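Local coordinates for FAD:protein FMN transferase (Vibrio cholerae, PDB 6NXI) that probably transfers the FMN moiety of FAD to a threonine hydroxyl of target flavoproteins, using magnesium as cofactor, at residues A[12-16]-A[43-47]; A[19-23]-A[35-40]; A[50-54]-A[107-111]; A[158-163]-A[181-186]. All blocks are in the same frame, centred on the assembly; numbering follows the deposited sequence.

Interaction 1. Residues A[12-16]-A[43-47]; sequences GPTMG and LEEVN. With FAD (flavin-adenine dinucleotide), chain B.
Met15 spans the gap between the end of strand 7-14 and helix 32-50, its methyl CE lodged 3.7 Å from Val46 CG1 and 4.1 Å from Leu43 CD2. With CG anti to its own carbonyl carbon (chi1 -57°) and the chain straight beyond it, the thioether also runs along the flavin, placing Met15 CB 3.7 Å from FAD C5X and Met15 SD near the dimethylbenzene end. Met15 CG meets Asn47 OD1 at 3.5 Å, and the methionine thereby touches both the Asn47 amide and the flavin. This is the border of the FAD pocket, where the first strand of the eight-stranded antiparallel sheet ends against the helix that packs on it. Thr14 turns its hydroxyl to the helix, and Thr14 OG1 accepts from Asn47 ND2 at 2.9 Å, nearly in the amide plane though bent at the hydrogen (136°). Asn47 ND2 also donates to Leu43 O one turn earlier, at 2.8 Å, from the face opposite to the backbone N of Asn47. These two bonds fix the rotation of the amide and leave Asn47 OD1 against FAD C6, 3.4 Å away. A water joins Thr14 OG1 to Glu44 OE1.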
# COMPACT_ATOMS: atom_id res chain seq x y z
N GLY A 12 -1.65 -7.11 16.95
CA GLY A 12 -1.39 -8.49 16.58
C GLY A 12 -0.69 -8.60 15.24
O GLY A 12 -0.37 -7.61 14.61
N PRO A 13 -0.46 -9.85 14.79
CA PRO A 13 0.29 -10.11 13.57
C PRO A 13 -0.64 -10.21 12.36
O PRO A 13 -1.70 -10.81 12.44
CB PRO A 13 0.89 -11.50 13.85
CG PRO A 13 -0.18 -12.20 14.67
CD PRO A 13 -0.85 -11.09 15.47
N THR A 14 -0.19 -9.65 11.26
CA THR A 14 -0.83 -9.83 9.92
C THR A 14 0.16 -9.44 8.83
O THR A 14 0.89 -8.48 9.01
CB THR A 14 -2.16 -9.06 9.82
OG1 THR A 14 -2.95 -9.62 8.76
CG2 THR A 14 -1.99 -7.58 9.59
N MET A 15 0.04 -10.11 7.69
CA MET A 15 0.69 -9.71 6.41
C MET A 15 2.20 -9.52 6.59
O MET A 15 2.75 -8.61 5.93
CB MET A 15 0.07 -8.43 5.90
CG MET A 15 -1.45 -8.54 5.70
SD MET A 15 -2.16 -7.02 5.09
CE MET A 15 -3.87 -7.26 5.50
N GLY A 16 2.82 -10.31 7.46
CA GLY A 16 4.29 -10.25 7.61
C GLY A 16 4.68 -9.10 8.51
O GLY A 16 5.87 -8.80 8.63
N LEU A 43 -8.81 -9.99 9.03
CA LEU A 43 -7.45 -9.86 8.45
C LEU A 43 -6.94 -11.21 7.92
O LEU A 43 -6.23 -11.23 6.88
CB LEU A 43 -6.53 -9.20 9.47
CG LEU A 43 -6.83 -7.74 9.74
CD1 LEU A 43 -5.95 -7.23 10.87
CD2 LEU A 43 -6.67 -6.90 8.49
N GLU A 44 -7.23 -12.30 8.61
CA GLU A 44 -6.90 -13.66 8.12
C GLU A 44 -7.59 -13.89 6.79
O GLU A 44 -6.96 -14.40 5.91
CB GLU A 44 -7.25 -14.71 9.17
CG GLU A 44 -6.14 -14.81 10.19
CD GLU A 44 -4.87 -15.30 9.52
OE1 GLU A 44 -3.92 -14.50 9.35
OE2 GLU A 44 -4.86 -16.48 9.11
N GLU A 45 -8.85 -13.47 6.64
CA GLU A 45 -9.54 -13.55 5.33
C GLU A 45 -8.77 -12.76 4.26
O GLU A 45 -8.68 -13.20 3.14
CB GLU A 45 -10.98 -13.08 5.48
CG GLU A 45 -11.80 -13.17 4.20
CD GLU A 45 -13.27 -12.83 4.47
OE1 GLU A 45 -13.54 -11.75 5.03
OE2 GLU A 45 -14.13 -13.71 4.16
N VAL A 46 -8.33 -11.53 4.57
CA VAL A 46 -7.60 -10.75 3.54
C VAL A 46 -6.38 -11.57 3.11
O VAL A 46 -6.03 -11.55 1.91
CB VAL A 46 -7.19 -9.38 4.09
CG1 VAL A 46 -6.29 -8.68 3.12
CG2 VAL A 46 -8.38 -8.48 4.43
N ASN A 47 -5.70 -12.15 4.08
CA ASN A 47 -4.48 -12.96 3.79
C ASN A 47 -4.85 -14.20 2.96
O ASN A 47 -4.17 -14.51 1.97
CB ASN A 47 -3.74 -13.34 5.06
CG ASN A 47 -2.91 -12.21 5.64
OD1 ASN A 47 -1.77 -12.03 5.20
ND2 ASN A 47 -3.48 -11.44 6.55
PA FAD B . 4.41 -0.39 -0.89
O1A FAD B . 5.40 0.69 -1.10
O2A FAD B . 3.03 -0.06 -0.49
O5B FAD B . 4.34 -1.34 -2.18
C5B FAD B . 5.58 -2.04 -2.47
C4B FAD B . 5.31 -3.50 -2.75
O4B FAD B . 4.44 -3.69 -3.90
C3B FAD B . 6.60 -4.26 -3.08
O3B FAD B . 7.14 -4.83 -1.89
C2B FAD B . 6.14 -5.30 -4.11
O2B FAD B . 5.57 -6.43 -3.47
C1B FAD B . 5.06 -4.54 -4.86
N9A FAD B . 5.50 -3.70 -5.96
C8A FAD B . 6.80 -3.25 -6.25
N7A FAD B . 6.80 -2.40 -7.25
C5A FAD B . 5.49 -2.31 -7.68
C6A FAD B . 4.89 -1.59 -8.73
N6A FAD B . 5.55 -0.73 -9.53
N1A FAD B . 3.56 -1.70 -8.84
C2A FAD B . 2.90 -2.55 -8.03
N3A FAD B . 3.36 -3.28 -7.00
C4A FAD B . 4.68 -3.11 -6.89
N1 FAD B . 5.37 -10.43 3.79
C2 FAD B . 5.94 -11.56 4.33
O2 FAD B . 7.16 -11.60 4.57
N3 FAD B . 5.20 -12.66 4.64
C4 FAD B . 3.84 -12.71 4.42
O4 FAD B . 3.21 -13.72 4.68
C4X FAD B . 3.22 -11.56 3.84
N5 FAD B . 1.92 -11.59 3.60
C5X FAD B . 1.34 -10.47 3.04
C6 FAD B . -0.04 -10.49 2.75
C7 FAD B . -0.70 -9.41 2.19
C7M FAD B . -2.18 -9.50 1.92
C8 FAD B . 0.05 -8.24 1.91
C8M FAD B . -0.60 -7.04 1.28
C9 FAD B . 1.42 -8.22 2.18
C9A FAD B . 2.09 -9.31 2.75
N10 FAD B . 3.46 -9.32 3.01
C10 FAD B . 4.07 -10.43 3.56
C1' FAD B . 4.27 -8.10 2.79
C2' FAD B . 4.62 -7.84 1.37
O2' FAD B . 5.45 -8.87 0.86
C3' FAD B . 5.38 -6.50 1.28
O3' FAD B . 6.60 -6.53 1.97
C4' FAD B . 4.63 -5.32 1.87
O4' FAD B . 3.25 -5.43 1.54
C5' FAD B . 5.24 -4.00 1.43
O5' FAD B . 4.35 -2.94 1.86
P FAD B . 4.85 -1.44 1.81
O1P FAD B . 6.21 -1.30 2.34
O2P FAD B . 3.66 -0.69 2.34
O3P FAD B . 5.00 -1.33 0.23
O HOH W 1 -4.17 -11.84 9.79

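Interaction 2. Residues A[19-23]-A[35-40]; sequences YNIKY and LQTEID
Ile21 and Ile39 meet tip to tip in the middle of the interface, Ile21 CD1 lying 3.7 Å from Ile39 CG2, where strand 17-24 faces helix 32-50. The segment axes run at 141° to each other and 11.7 Å apart, a spacing bridged by large side chains from both partners. Ile39 CG2 fits into the notch between Ile21 and Tyr19, 4.3 Å from Tyr19 CZ. At the other end of the contact Leu35 CD1 butts against the phenol end of Tyr23, 3.4 Å from Tyr23 OH. Val165 and Leu169 of helix 157-171 also pack on Ile21, and the contact joins helix 32-50 to the large antiparallel sheet. Tyr19 CG takes the crowded position between N and carbonyl carbon (chi1 67°), which carries the hydroxyl across to the helix. There Gln36 NE2 donates to Tyr19 OH at 3.0 Å, nearly straight and in the amide plane, while Tyr19 OH donates to Asp40 OD1 at 2.6 Å on the syn side, 29° out of the carboxylate plane. The hydroxyl is thus both acceptor and donor, and the relay would be expected to strengthen its bond to the carboxylate and help keep Asp40 ionised.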
# COMPACT_ATOMS: atom_id res chain seq x y z
N TYR A 19 -0.37 -5.15 13.19
CA TYR A 19 -1.39 -4.10 13.24
C TYR A 19 -1.45 -3.50 14.65
O TYR A 19 -1.09 -4.13 15.66
CB TYR A 19 -2.77 -4.62 12.84
CG TYR A 19 -3.42 -5.61 13.78
CD1 TYR A 19 -3.40 -6.97 13.51
CD2 TYR A 19 -4.14 -5.18 14.88
CE1 TYR A 19 -4.03 -7.87 14.36
CE2 TYR A 19 -4.74 -6.07 15.75
CZ TYR A 19 -4.67 -7.43 15.49
OH TYR A 19 -5.31 -8.31 16.32
N ASN A 20 -1.92 -2.27 14.68
CA ASN A 20 -2.14 -1.49 15.90
C ASN A 20 -3.46 -0.76 15.72
O ASN A 20 -3.59 0.03 14.80
CB ASN A 20 -1.03 -0.52 16.22
CG ASN A 20 0.23 -1.23 16.64
OD1 ASN A 20 0.31 -1.81 17.73
ND2 ASN A 20 1.22 -1.17 15.75
N ILE A 21 -4.42 -1.07 16.56
CA ILE A 21 -5.74 -0.42 16.49
C ILE A 21 -5.93 0.30 17.82
O ILE A 21 -5.77 -0.35 18.87
CB ILE A 21 -6.81 -1.44 16.15
CG1 ILE A 21 -6.54 -1.98 14.74
CG2 ILE A 21 -8.21 -0.82 16.32
CD1 ILE A 21 -7.15 -3.29 14.48
N LYS A 22 -6.25 1.57 17.79
CA LYS A 22 -6.60 2.35 19.00
C LYS A 22 -8.01 2.88 18.83
O LYS A 22 -8.36 3.36 17.74
CB LYS A 22 -5.62 3.50 19.26
CG LYS A 22 -4.23 3.03 19.60
CD LYS A 22 -3.25 4.22 19.78
CE LYS A 22 -1.88 3.75 20.22
NZ LYS A 22 -0.96 4.85 20.60
N TYR A 23 -8.81 2.75 19.87
CA TYR A 23 -10.18 3.30 19.79
C TYR A 23 -10.56 3.83 21.16
O TYR A 23 -9.97 3.45 22.19
CB TYR A 23 -11.17 2.28 19.20
CG TYR A 23 -11.43 1.11 20.12
CD1 TYR A 23 -10.70 -0.05 20.00
CD2 TYR A 23 -12.44 1.15 21.07
CE1 TYR A 23 -10.91 -1.13 20.84
CE2 TYR A 23 -12.66 0.07 21.90
CZ TYR A 23 -11.90 -1.08 21.78
OH TYR A 23 -12.10 -2.16 22.60
N LEU A 35 -14.07 -7.67 19.83
CA LEU A 35 -13.61 -6.88 18.67
C LEU A 35 -12.34 -7.50 18.10
O LEU A 35 -12.23 -7.57 16.85
CB LEU A 35 -13.33 -5.44 19.10
CG LEU A 35 -14.56 -4.65 19.53
CD1 LEU A 35 -14.12 -3.34 20.19
CD2 LEU A 35 -15.49 -4.37 18.37
N GLN A 36 -11.35 -7.85 18.92
CA GLN A 36 -10.08 -8.35 18.37
C GLN A 36 -10.30 -9.68 17.66
O GLN A 36 -9.66 -9.96 16.65
CB GLN A 36 -9.03 -8.55 19.46
CG GLN A 36 -7.64 -8.83 18.89
CD GLN A 36 -6.54 -8.43 19.85
OE1 GLN A 36 -6.72 -8.50 21.06
NE2 GLN A 36 -5.39 -8.08 19.32
N THR A 37 -11.21 -10.48 18.19
CA THR A 37 -11.49 -11.79 17.58
C THR A 37 -11.99 -11.59 16.14
O THR A 37 -11.54 -12.31 15.23
CB THR A 37 -12.48 -12.58 18.45
OG1 THR A 37 -11.90 -12.93 19.71
CG2 THR A 37 -12.87 -13.85 17.74
N GLU A 38 -12.89 -10.65 15.92
CA GLU A 38 -13.43 -10.43 14.56
C GLU A 38 -12.37 -9.73 13.70
O GLU A 38 -12.25 -10.04 12.53
CB GLU A 38 -14.72 -9.64 14.61
CG GLU A 38 -15.35 -9.49 13.25
CD GLU A 38 -15.68 -10.76 12.48
OE1 GLU A 38 -15.60 -11.89 13.03
OE2 GLU A 38 -16.01 -10.60 11.31
N ILE A 39 -11.63 -8.80 14.28
CA ILE A 39 -10.56 -8.12 13.51
C ILE A 39 -9.57 -9.17 13.02
O ILE A 39 -9.18 -9.14 11.85
CB ILE A 39 -9.87 -7.06 14.38
CG1 ILE A 39 -10.84 -5.89 14.57
CG2 ILE A 39 -8.54 -6.65 13.75
CD1 ILE A 39 -10.42 -4.98 15.71
N ASP A 40 -9.14 -10.09 13.88
CA ASP A 40 -8.22 -11.17 13.45
C ASP A 40 -8.87 -12.00 12.33
O ASP A 40 -8.17 -12.37 11.40
CB ASP A 40 -7.75 -11.99 14.64
CG ASP A 40 -6.75 -11.22 15.49
OD1 ASP A 40 -6.05 -10.36 14.92
OD2 ASP A 40 -6.67 -11.53 16.69

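Interaction 3. Residues A[50-54]-A[107-111]; sequences MSTYR and GFGPE. With FAD (flavin-adenine dinucleotide), chain B.
Tyr53 and Pro110 meet through a CH-pi contact: Pro110 CG sits 3.8 Å from the centroid of the Tyr53 ring, 14° off its normal. The opposite face of the same ring is taken by the pyrimidine part of the flavin, with Tyr53 CD2 only 3.3 Å from FAD C4X. The phenol is therefore sandwiched between proline and cofactor, a slot it enters with CG beside the backbone N (chi1 -68°). Van der Waals contacts add to this: the backbone carbonyl Thr52 O touches Pro110 CG at 3.6 Å, Tyr53 OH lies 3.5 Å from Gly109 CA, and Tyr150 touches both Thr52 and Pro110. Among polar atoms, Tyr53 OH is 2.9 Å from FAD O2' on the ribityl chain. Ser51 OG accepts from Tyr53 N at 3.1 Å, an ST turn that shapes the loop after helix 32-50 and leaves this oxygen close to the flavin. Across the contact, a Schellman motif at Gly107 closes helix 100-105 just before the residues that meet Tyr53. Dispersion and CH-pi forces thus dominate between the two loops, and the tyrosine can be expected to hold the isoalloxazine by stacking its ring face on the flavin rather than by charge.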
# COMPACT_ATOMS: atom_id res chain seq x y z
N MET A 50 -5.58 -12.81 -0.56
CA MET A 50 -4.68 -11.93 -1.33
C MET A 50 -3.20 -12.06 -0.95
O MET A 50 -2.41 -11.27 -1.56
CB MET A 50 -5.16 -10.48 -1.21
CG MET A 50 -6.51 -10.32 -2.01
SD MET A 50 -7.19 -8.66 -1.90
CE MET A 50 -8.65 -8.84 -0.87
N SER A 51 -2.81 -12.96 -0.05
CA SER A 51 -1.37 -13.18 0.28
C SER A 51 -0.65 -13.93 -0.84
O SER A 51 -1.02 -15.07 -1.12
CB SER A 51 -1.15 -13.90 1.56
OG SER A 51 0.28 -14.04 1.82
N THR A 52 0.41 -13.36 -1.41
CA THR A 52 1.28 -14.13 -2.34
C THR A 52 2.05 -15.23 -1.62
O THR A 52 2.57 -16.12 -2.35
CB THR A 52 2.26 -13.22 -3.07
OG1 THR A 52 2.93 -12.48 -2.03
CG2 THR A 52 1.54 -12.38 -4.09
N TYR A 53 2.21 -15.17 -0.29
CA TYR A 53 3.08 -16.06 0.52
C TYR A 53 2.31 -17.31 0.97
O TYR A 53 2.93 -18.24 1.45
CB TYR A 53 3.66 -15.30 1.73
CG TYR A 53 4.65 -14.23 1.36
CD1 TYR A 53 6.02 -14.46 1.42
CD2 TYR A 53 4.17 -12.98 1.01
CE1 TYR A 53 6.90 -13.42 1.14
CE2 TYR A 53 5.04 -11.97 0.66
CZ TYR A 53 6.40 -12.18 0.75
OH TYR A 53 7.19 -11.10 0.42
N ARG A 54 0.97 -17.29 0.91
CA ARG A 54 0.13 -18.48 1.18
C ARG A 54 -0.18 -19.18 -0.14
O ARG A 54 -0.80 -18.58 -1.01
CB ARG A 54 -1.13 -18.06 1.94
CG ARG A 54 -0.82 -17.41 3.28
CD ARG A 54 -2.08 -17.25 4.13
NE ARG A 54 -1.73 -16.55 5.35
CZ ARG A 54 -2.51 -16.32 6.39
NH1 ARG A 54 -3.79 -16.64 6.35
NH2 ARG A 54 -2.00 -15.66 7.42
N GLY A 107 14.25 -10.32 -5.01
CA GLY A 107 14.39 -10.86 -3.65
C GLY A 107 13.34 -10.36 -2.69
O GLY A 107 13.58 -10.50 -1.46
N PHE A 108 12.24 -9.79 -3.16
CA PHE A 108 11.25 -9.10 -2.30
C PHE A 108 9.93 -9.85 -2.23
O PHE A 108 8.93 -9.23 -1.77
CB PHE A 108 11.09 -7.66 -2.75
CG PHE A 108 12.36 -6.86 -2.64
CD1 PHE A 108 12.80 -6.48 -1.40
CD2 PHE A 108 13.06 -6.47 -3.77
CE1 PHE A 108 13.93 -5.71 -1.28
CE2 PHE A 108 14.20 -5.71 -3.65
CZ PHE A 108 14.62 -5.31 -2.40
N GLY A 109 9.90 -11.07 -2.73
CA GLY A 109 8.66 -11.88 -2.71
C GLY A 109 8.96 -13.21 -2.06
O GLY A 109 9.94 -13.41 -1.33
N PRO A 110 8.10 -14.21 -2.30
CA PRO A 110 8.26 -15.51 -1.67
C PRO A 110 9.38 -16.37 -2.24
O PRO A 110 9.78 -17.36 -1.62
CB PRO A 110 6.89 -16.18 -1.88
CG PRO A 110 5.97 -15.02 -2.24
CD PRO A 110 6.83 -14.08 -3.05
N GLU A 111 9.94 -15.94 -3.37
CA GLU A 111 10.96 -16.75 -4.07
C GLU A 111 12.33 -16.58 -3.38
O GLU A 111 12.72 -15.45 -3.13
CB GLU A 111 11.01 -16.30 -5.54
CG GLU A 111 11.97 -17.10 -6.37
CD GLU A 111 12.16 -16.56 -7.78
OE1 GLU A 111 11.32 -15.75 -8.24
OE2 GLU A 111 13.16 -16.98 -8.45
PA FAD B . 4.41 -0.39 -0.89
O1A FAD B . 5.40 0.69 -1.10
O2A FAD B . 3.03 -0.06 -0.49
O5B FAD B . 4.34 -1.34 -2.18
C5B FAD B . 5.58 -2.04 -2.47
C4B FAD B . 5.31 -3.50 -2.75
O4B FAD B . 4.44 -3.69 -3.90
C3B FAD B . 6.60 -4.26 -3.08
O3B FAD B . 7.14 -4.83 -1.89
C2B FAD B . 6.14 -5.30 -4.11
O2B FAD B . 5.57 -6.43 -3.47
C1B FAD B . 5.06 -4.54 -4.86
N9A FAD B . 5.50 -3.70 -5.96
C8A FAD B . 6.80 -3.25 -6.25
N7A FAD B . 6.80 -2.40 -7.25
C5A FAD B . 5.49 -2.31 -7.68
C6A FAD B . 4.89 -1.59 -8.73
N6A FAD B . 5.55 -0.73 -9.53
N1A FAD B . 3.56 -1.70 -8.84
C2A FAD B . 2.90 -2.55 -8.03
N3A FAD B . 3.36 -3.28 -7.00
C4A FAD B . 4.68 -3.11 -6.89
N1 FAD B . 5.37 -10.43 3.79
C2 FAD B . 5.94 -11.56 4.33
O2 FAD B . 7.16 -11.60 4.57
N3 FAD B . 5.20 -12.66 4.64
C4 FAD B . 3.84 -12.71 4.42
O4 FAD B . 3.21 -13.72 4.68
C4X FAD B . 3.22 -11.56 3.84
N5 FAD B . 1.92 -11.59 3.60
C5X FAD B . 1.34 -10.47 3.04
C6 FAD B . -0.04 -10.49 2.75
C7 FAD B . -0.70 -9.41 2.19
C7M FAD B . -2.18 -9.50 1.92
C8 FAD B . 0.05 -8.24 1.91
C8M FAD B . -0.60 -7.04 1.28
C9 FAD B . 1.42 -8.22 2.18
C9A FAD B . 2.09 -9.31 2.75
N10 FAD B . 3.46 -9.32 3.01
C10 FAD B . 4.07 -10.43 3.56
C1' FAD B . 4.27 -8.10 2.79
C2' FAD B . 4.62 -7.84 1.37
O2' FAD B . 5.45 -8.87 0.86
C3' FAD B . 5.38 -6.50 1.28
O3' FAD B . 6.60 -6.53 1.97
C4' FAD B . 4.63 -5.32 1.87
O4' FAD B . 3.25 -5.43 1.54
C5' FAD B . 5.24 -4.00 1.43
O5' FAD B . 4.35 -2.94 1.86
P FAD B . 4.85 -1.44 1.81
O1P FAD B . 6.21 -1.30 2.34
O2P FAD B . 3.66 -0.69 2.34
O3P FAD B . 5.00 -1.33 0.23

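Interaction 4. Residues A[158-163]-A[181-186]; sequences KGWGVD and IGGEIR. With MG (magnesium ion), chain D; FAD (flavin-adenine dinucleotide), chain B.
Lys158 and Ile181 lie side by side, heading opposite ways, with Lys158 CG 3.7 Å from Ile181 CG2, before the lysine bends at chi3 (70°) to bring its amino group to the turn. In the conformer described, Lys158 NZ donates to Gly182 O at 2.8 Å, tilted from the carbonyl plane, and to FAD O2P at 2.9 Å. Glu184 crosses the lysine at about a right angle and bends at chi2, so that Glu184 OE1 binds one of two magnesium ions at 2.3 Å. Two phosphate oxygens of FAD, two waters and Asp269 also bind this ion; Asp269 is shared with the second, which Thr155 and Thr273 bind too. Val162 and Ile181 lie alongside, pointing opposite ways, Val162 CG2 resting 3.7 Å from Ile181 CG1, while Val162 CG1 presses on Arg186 CB at 3.4 Å. Farther along the helix Asp163 and Arg186 cross with their carboxylate and guanidinium planes 74° apart. Their salt bridge runs from Arg186 NH1 to Asp163 OD1, 2.9 Å, from above the carboxylate plane; Asp163 OD2 has its strongest partner in Ser264 OG and also takes Met266 N, while OD1 takes Cys265 N as well. The type I' turn from Ile181 to Glu184 joins two antiparallel strands as a tight beta hairpin, which with helix 157-171 contributes to the magnesium-diphosphate site of this ApbE-family enzyme.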
# COMPACT_ATOMS: atom_id res chain seq x y z
N LYS A 158 -2.77 -4.18 1.81
CA LYS A 158 -2.60 -3.69 3.20
C LYS A 158 -3.64 -2.58 3.48
O LYS A 158 -4.31 -2.63 4.50
CB LYS A 158 -1.17 -3.22 3.43
CG LYS A 158 -0.62 -3.38 4.82
CD LYS A 158 0.92 -3.41 4.78
CE LYS A 158 1.48 -2.06 4.43
NZ LYS A 158 2.88 -1.90 4.86
N GLY A 159 -3.72 -1.57 2.61
CA GLY A 159 -4.72 -0.49 2.66
C GLY A 159 -6.10 -1.08 2.70
O GLY A 159 -6.94 -0.60 3.43
N TRP A 160 -6.34 -2.12 1.88
CA TRP A 160 -7.65 -2.81 1.89
C TRP A 160 -7.93 -3.34 3.29
O TRP A 160 -9.08 -3.12 3.78
CB TRP A 160 -7.68 -3.94 0.84
CG TRP A 160 -8.95 -4.73 0.93
CD1 TRP A 160 -9.07 -5.99 1.43
CD2 TRP A 160 -10.27 -4.34 0.50
NE1 TRP A 160 -10.38 -6.40 1.35
CE2 TRP A 160 -11.14 -5.41 0.81
CE3 TRP A 160 -10.82 -3.20 -0.11
CZ2 TRP A 160 -12.50 -5.35 0.53
CZ3 TRP A 160 -12.16 -3.13 -0.37
CH2 TRP A 160 -13.00 -4.20 -0.04
N GLY A 161 -6.97 -4.04 3.93
CA GLY A 161 -7.20 -4.60 5.29
C GLY A 161 -7.54 -3.45 6.27
O GLY A 161 -8.44 -3.59 7.09
N VAL A 162 -6.87 -2.31 6.13
CA VAL A 162 -7.13 -1.13 6.99
C VAL A 162 -8.57 -0.67 6.81
O VAL A 162 -9.29 -0.53 7.81
CB VAL A 162 -6.15 0.01 6.73
CG1 VAL A 162 -6.63 1.30 7.40
CG2 VAL A 162 -4.74 -0.37 7.15
N ASP A 163 -9.04 -0.62 5.55
CA ASP A 163 -10.42 -0.20 5.27
C ASP A 163 -11.39 -1.22 5.83
O ASP A 163 -12.48 -0.82 6.35
CB ASP A 163 -10.62 -0.01 3.77
CG ASP A 163 -9.96 1.20 3.16
OD1 ASP A 163 -9.70 2.19 3.89
OD2 ASP A 163 -9.74 1.17 1.95
N ILE A 181 -1.86 -0.71 9.90
CA ILE A 181 -1.24 -2.00 9.51
C ILE A 181 0.03 -1.73 8.72
O ILE A 181 -0.04 -1.11 7.68
CB ILE A 181 -2.22 -2.84 8.70
CG1 ILE A 181 -3.55 -3.05 9.40
CG2 ILE A 181 -1.58 -4.16 8.34
CD1 ILE A 181 -4.57 -3.82 8.53
N GLY A 182 1.17 -2.15 9.25
CA GLY A 182 2.45 -1.94 8.58
C GLY A 182 2.64 -0.48 8.18
O GLY A 182 3.13 -0.22 7.05
N GLY A 183 2.14 0.49 8.95
CA GLY A 183 2.34 1.90 8.67
C GLY A 183 1.25 2.56 7.83
O GLY A 183 1.24 3.81 7.78
N GLU A 184 0.35 1.79 7.21
CA GLU A 184 -0.80 2.35 6.48
C GLU A 184 -1.89 2.61 7.53
O GLU A 184 -2.06 1.74 8.43
CB GLU A 184 -1.35 1.35 5.47
CG GLU A 184 -0.80 1.58 4.06
CD GLU A 184 0.69 1.77 3.89
OE1 GLU A 184 1.36 0.82 3.45
OE2 GLU A 184 1.22 2.90 4.26
N ILE A 185 -2.48 3.79 7.49
CA ILE A 185 -3.36 4.28 8.57
C ILE A 185 -4.71 4.72 8.06
O ILE A 185 -4.85 5.35 7.01
CB ILE A 185 -2.64 5.42 9.32
CG1 ILE A 185 -1.33 4.93 9.92
CG2 ILE A 185 -3.58 6.02 10.34
CD1 ILE A 185 -0.47 6.08 10.45
N ARG A 186 -5.72 4.51 8.87
CA ARG A 186 -7.00 5.20 8.67
C ARG A 186 -7.53 5.70 10.02
O ARG A 186 -7.47 4.93 10.99
CB ARG A 186 -8.02 4.29 8.00
CG ARG A 186 -9.31 5.02 7.70
CD ARG A 186 -10.06 4.31 6.58
NE ARG A 186 -11.45 4.68 6.67
CZ ARG A 186 -12.42 4.07 6.01
NH1 ARG A 186 -12.15 3.02 5.24
NH2 ARG A 186 -13.67 4.51 6.19
MG MG D . 1.91 0.10 1.34
PA FAD B . 4.41 -0.39 -0.89
O1A FAD B . 5.40 0.69 -1.10
O2A FAD B . 3.03 -0.06 -0.49
O5B FAD B . 4.34 -1.34 -2.18
C5B FAD B . 5.58 -2.04 -2.47
C4B FAD B . 5.31 -3.50 -2.75
O4B FAD B . 4.44 -3.69 -3.90
C3B FAD B . 6.60 -4.26 -3.08
O3B FAD B . 7.14 -4.83 -1.89
C2B FAD B . 6.14 -5.30 -4.11
O2B FAD B . 5.57 -6.43 -3.47
C1B FAD B . 5.06 -4.54 -4.86
N9A FAD B . 5.50 -3.70 -5.96
C8A FAD B . 6.80 -3.25 -6.25
N7A FAD B . 6.80 -2.40 -7.25
C5A FAD B . 5.49 -2.31 -7.68
C6A FAD B . 4.89 -1.59 -8.73
N6A FAD B . 5.55 -0.73 -9.53
N1A FAD B . 3.56 -1.70 -8.84
C2A FAD B . 2.90 -2.55 -8.03
N3A FAD B . 3.36 -3.28 -7.00
C4A FAD B . 4.68 -3.11 -6.89
N1 FAD B . 5.37 -10.43 3.79
C2 FAD B . 5.94 -11.56 4.33
O2 FAD B . 7.16 -11.60 4.57
N3 FAD B . 5.20 -12.66 4.64
C4 FAD B . 3.84 -12.71 4.42
O4 FAD B . 3.21 -13.72 4.68
C4X FAD B . 3.22 -11.56 3.84
N5 FAD B . 1.92 -11.59 3.60
C5X FAD B . 1.34 -10.47 3.04
C6 FAD B . -0.04 -10.49 2.75
C7 FAD B . -0.70 -9.41 2.19
C7M FAD B . -2.18 -9.50 1.92
C8 FAD B . 0.05 -8.24 1.91
C8M FAD B . -0.60 -7.04 1.28
C9 FAD B . 1.42 -8.22 2.18
C9A FAD B . 2.09 -9.31 2.75
N10 FAD B . 3.46 -9.32 3.01
C10 FAD B . 4.07 -10.43 3.56
C1' FAD B . 4.27 -8.10 2.79
C2' FAD B . 4.62 -7.84 1.37
O2' FAD B . 5.45 -8.87 0.86
C3' FAD B . 5.38 -6.50 1.28
O3' FAD B . 6.60 -6.53 1.97
C4' FAD B . 4.63 -5.32 1.87
O4' FAD B . 3.25 -5.43 1.54
C5' FAD B . 5.24 -4.00 1.43
O5' FAD B . 4.35 -2.94 1.86
P FAD B . 4.85 -1.44 1.81
O1P FAD B . 6.21 -1.30 2.34
O2P FAD B . 3.66 -0.69 2.34
O3P FAD B . 5.00 -1.33 0.23
O HOH W 2 0.80 -1.97 1.09
O HOH W 3 2.37 2.59 0.81

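Interactions 1 and 3 flank the isoalloxazine from opposite faces, Met15 on one side and Tyr53 on the other, while interaction 4 holds the diphosphate and a magnesium ion. Helix 32-50 carries both interactions 1 and 2, and interaction 2 is nested inside the chain loop closed by interaction 1; the strands join at Gly12 O and Tyr19 N, 2.8 Å apart. Interaction 1 packs on interaction 4 through Leu43 CD2 and Ile181 CD1, 3.7 Å apart, and is tied to interaction 3 by a salt bridge of 3.0 Å between Glu44 OE2 and Arg54 NH1. Interaction 2 stands farther from the pocket, the Tyr19 side chain being about 12 Å from FAD.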